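PDB 6KNS: putative metal-dependent hydrolase from Bacillus subtilis, which binds zinc and calcium ions in a metallo-beta-lactamase fold and is probably a metal-dependent hydrolase, perhaps related to short-form ribonuclease Z. Local coordinates for residues Glu212-Leu218 against Glu238-Ala242. Sequence-based numbering, arbitrary orientation.
Sequences ELLLTHL and EVNIA. With ZN (zinc ion), chain G; CA (calcium ion), chain E.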
loop_
_atom_site.group_PDB
_atom_site.type_symbol
_atom_site.label_atom_id
_atom_site.label_comp_id
_atom_site.label_asym_id
_atom_site.label_seq_id
_atom_site.Cartn_x
_atom_site.Cartn_y
_atom_site.Cartn_z
ATOM N N GLU A 212 -30.396 1.718 -1.825
ATOM C CA GLU A 212 -29.762 2.177 -0.615
ATOM C C GLU A 212 -28.456 2.878 -0.943
ATOM O O GLU A 212 -27.973 2.771 -2.075
ATOM C CB GLU A 212 -29.526 1.019 0.356
ATOM C CG GLU A 212 -28.393 0.082 -0.011
ATOM C CD GLU A 212 -28.279 -1.087 0.945
ATOM O OE1 GLU A 212 -29.060 -2.026 0.745
ATOM O OE2 GLU A 212 -27.402 -1.080 1.848
ATOM N N LEU A 213 -27.904 3.573 0.049
ATOM C CA LEU A 213 -26.733 4.415 -0.135
ATOM C C LEU A 213 -25.626 4.024 0.850
ATOM O O LEU A 213 -25.893 3.850 2.043
ATOM C CB LEU A 213 -27.112 5.898 0.017
ATOM C CG LEU A 213 -26.019 6.956 -0.067
ATOM C CD1 LEU A 213 -25.286 6.849 -1.419
ATOM C CD2 LEU A 213 -26.577 8.369 0.167
ATOM N N LEU A 214 -24.408 3.890 0.325
ATOM C CA LEU A 214 -23.199 3.620 1.114
ATOM C C LEU A 214 -22.183 4.723 0.902
ATOM O O LEU A 214 -21.733 4.945 -0.207
ATOM C CB LEU A 214 -22.556 2.282 0.722
ATOM C CG LEU A 214 -21.328 1.844 1.535
ATOM C CD1 LEU A 214 -21.716 1.506 2.984
ATOM C CD2 LEU A 214 -20.636 0.653 0.901
ATOM N N LEU A 215 -21.837 5.412 1.978
ATOM C CA LEU A 215 -20.950 6.534 1.927
ATOM C C LEU A 215 -19.524 6.067 2.156
ATOM O O LEU A 215 -19.245 5.355 3.109
ATOM C CB LEU A 215 -21.371 7.552 2.998
ATOM C CG LEU A 215 -22.827 8.052 2.901
ATOM C CD1 LEU A 215 -23.159 8.998 4.088
ATOM C CD2 LEU A 215 -23.112 8.750 1.559
ATOM N N THR A 216 -18.604 6.502 1.308
ATOM C CA THR A 216 -17.229 6.044 1.377
ATOM C C THR A 216 -16.233 7.183 1.011
ATOM O O THR A 216 -16.605 8.370 0.913
ATOM C CB THR A 216 -17.089 4.782 0.488
ATOM O OG1 THR A 216 -15.799 4.194 0.683
ATOM C CG2 THR A 216 -17.297 5.108 -1.017
ATOM N N HIS A 217 -14.965 6.830 0.857
ATOM C CA HIS A 217 -13.900 7.798 0.574
ATOM C C HIS A 217 -13.879 8.846 1.670
ATOM O O HIS A 217 -13.875 10.043 1.413
ATOM C CB HIS A 217 -14.097 8.433 -0.785
ATOM C CG HIS A 217 -12.830 8.848 -1.445
ATOM N ND1 HIS A 217 -12.238 10.071 -1.215
ATOM C CD2 HIS A 217 -12.014 8.175 -2.301
ATOM C CE1 HIS A 217 -11.132 10.155 -1.938
ATOM N NE2 HIS A 217 -10.971 9.015 -2.602
ATOM N N LEU A 218 -13.819 8.347 2.896
ATOM C CA LEU A 218 -14.149 9.100 4.097
ATOM C C LEU A 218 -13.041 10.063 4.508
ATOM O O LEU A 218 -11.868 9.825 4.218
ATOM C CB LEU A 218 -14.413 8.126 5.245
ATOM C CG LEU A 218 -15.526 7.124 5.019
ATOM C CD1 LEU A 218 -15.560 6.078 6.212
ATOM C CD2 LEU A 218 -16.852 7.869 4.812
ATOM N N GLU A 238 -32.254 3.729 3.161
ATOM C CA GLU A 238 -31.160 3.306 4.005
ATOM C C GLU A 238 -29.824 3.930 3.581
ATOM O O GLU A 238 -29.458 3.913 2.406
ATOM C CB GLU A 238 -31.029 1.784 3.954
ATOM C CG GLU A 238 -30.094 1.220 5.029
ATOM C CD GLU A 238 -29.829 -0.276 4.860
ATOM O OE1 GLU A 238 -30.471 -0.919 3.998
ATOM O OE2 GLU A 238 -28.942 -0.806 5.557
ATOM N N VAL A 239 -29.090 4.432 4.575
ATOM C CA VAL A 239 -27.763 5.002 4.408
ATOM C C VAL A 239 -26.799 4.402 5.462
ATOM O O VAL A 239 -27.053 4.484 6.684
ATOM C CB VAL A 239 -27.765 6.553 4.566
ATOM C CG1 VAL A 239 -26.347 7.124 4.268
ATOM C CG2 VAL A 239 -28.824 7.217 3.656
ATOM N N ASN A 240 -25.692 3.840 4.971
ATOM C CA ASN A 240 -24.625 3.307 5.793
ATOM C C ASN A 240 -23.294 4.004 5.515
ATOM O O ASN A 240 -23.075 4.592 4.454
ATOM C CB ASN A 240 -24.467 1.802 5.537
ATOM C CG ASN A 240 -25.712 1.038 5.928
ATOM O OD1 ASN A 240 -26.063 1.020 7.086
ATOM N ND2 ASN A 240 -26.396 0.442 4.968
ATOM N N ILE A 241 -22.421 3.922 6.506
ATOM C CA ILE A 241 -21.037 4.377 6.418
ATOM C C ILE A 241 -20.184 3.145 6.104
ATOM O O ILE A 241 -20.263 2.134 6.784
ATOM C CB ILE A 241 -20.572 4.997 7.754
ATOM C CG1 ILE A 241 -21.514 6.151 8.184
ATOM C CG2 ILE A 241 -19.132 5.530 7.647
ATOM C CD1 ILE A 241 -21.754 7.151 7.048
ATOM N N ALA A 242 -19.367 3.245 5.069
ATOM C CA ALA A 242 -18.452 2.191 4.661
ATOM C C ALA A 242 -17.415 1.896 5.773
ATOM O O ALA A 242 -17.018 2.800 6.479
ATOM C CB ALA A 242 -17.716 2.630 3.367
HETATM ZN ZN ZN G . -9.668 9.092 -4.257
HETATM CA CA CA E . -29.707 -3.132 4.767
HETATM O O HOH W 1 -25.584 0.722 2.492
HETATM O O HOH W 2 -27.527 -3.183 3.592
#
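Two glutamates, Glu212 and Glu238, lie side by side and point the same way, with Glu212 OE1 3.7 Å from Glu238 OE1. A calcium ion beside them probably offsets their mutual repulsion. Glu238 grips the metal with both oxygens, OE1 at 2.5 Å from the calcium; Glu212 reaches it indirectly, through a water that donates to its OE2 and binds the ion. Asn240 completes this polar corner: with CG beside the backbone N (chi1 -63°), the amide reaches back along its own strand to Glu238, where ND2 donates almost straight to OE2 at 2.9 Å, meeting the carboxylate from above its plane. A second water accepts from Asn240 ND2 and donates to Glu212 OE2. An amide suits this place because its NH2 group can serve carboxylate and water together.

The strands that carry these residues, 212-216 and 238-241, run parallel, their axes at 21° to each other. The backbone bonds alternate in direction, from Leu213 N to Glu238 O (2.8 Å) through to Ala242 N donating to Leu215 O (2.9 Å). On the opposite face from the glutamates, the side chains are apolar: Leu215 CD1 rests on Val239 CG1 at 3.7 Å and also touches Ile241 CD1, while helices 198-208 and 225-231 pack on Leu215. Leucine, valine and isoleucine suit this largely buried layer because they fill it without polar groups that would need partners. Where the pairing ends, small Ala242 lets its CB come within 3.6 Å of Thr216 CB; the OG1 of that threonine is hydrogen-bonded to Tyr28 OH.

His217, which follows Thr216, turns away and binds zinc through NE2 (2.1 Å), alongside Asp69, His70 and Asp161. The pair thus forms a beta-alpha-beta unit, with helix 225-231 between its strands, at the edge of one sheet of the metallo-beta-lactamase fold, carrying a zinc ligand just beyond a strand's C-terminal end.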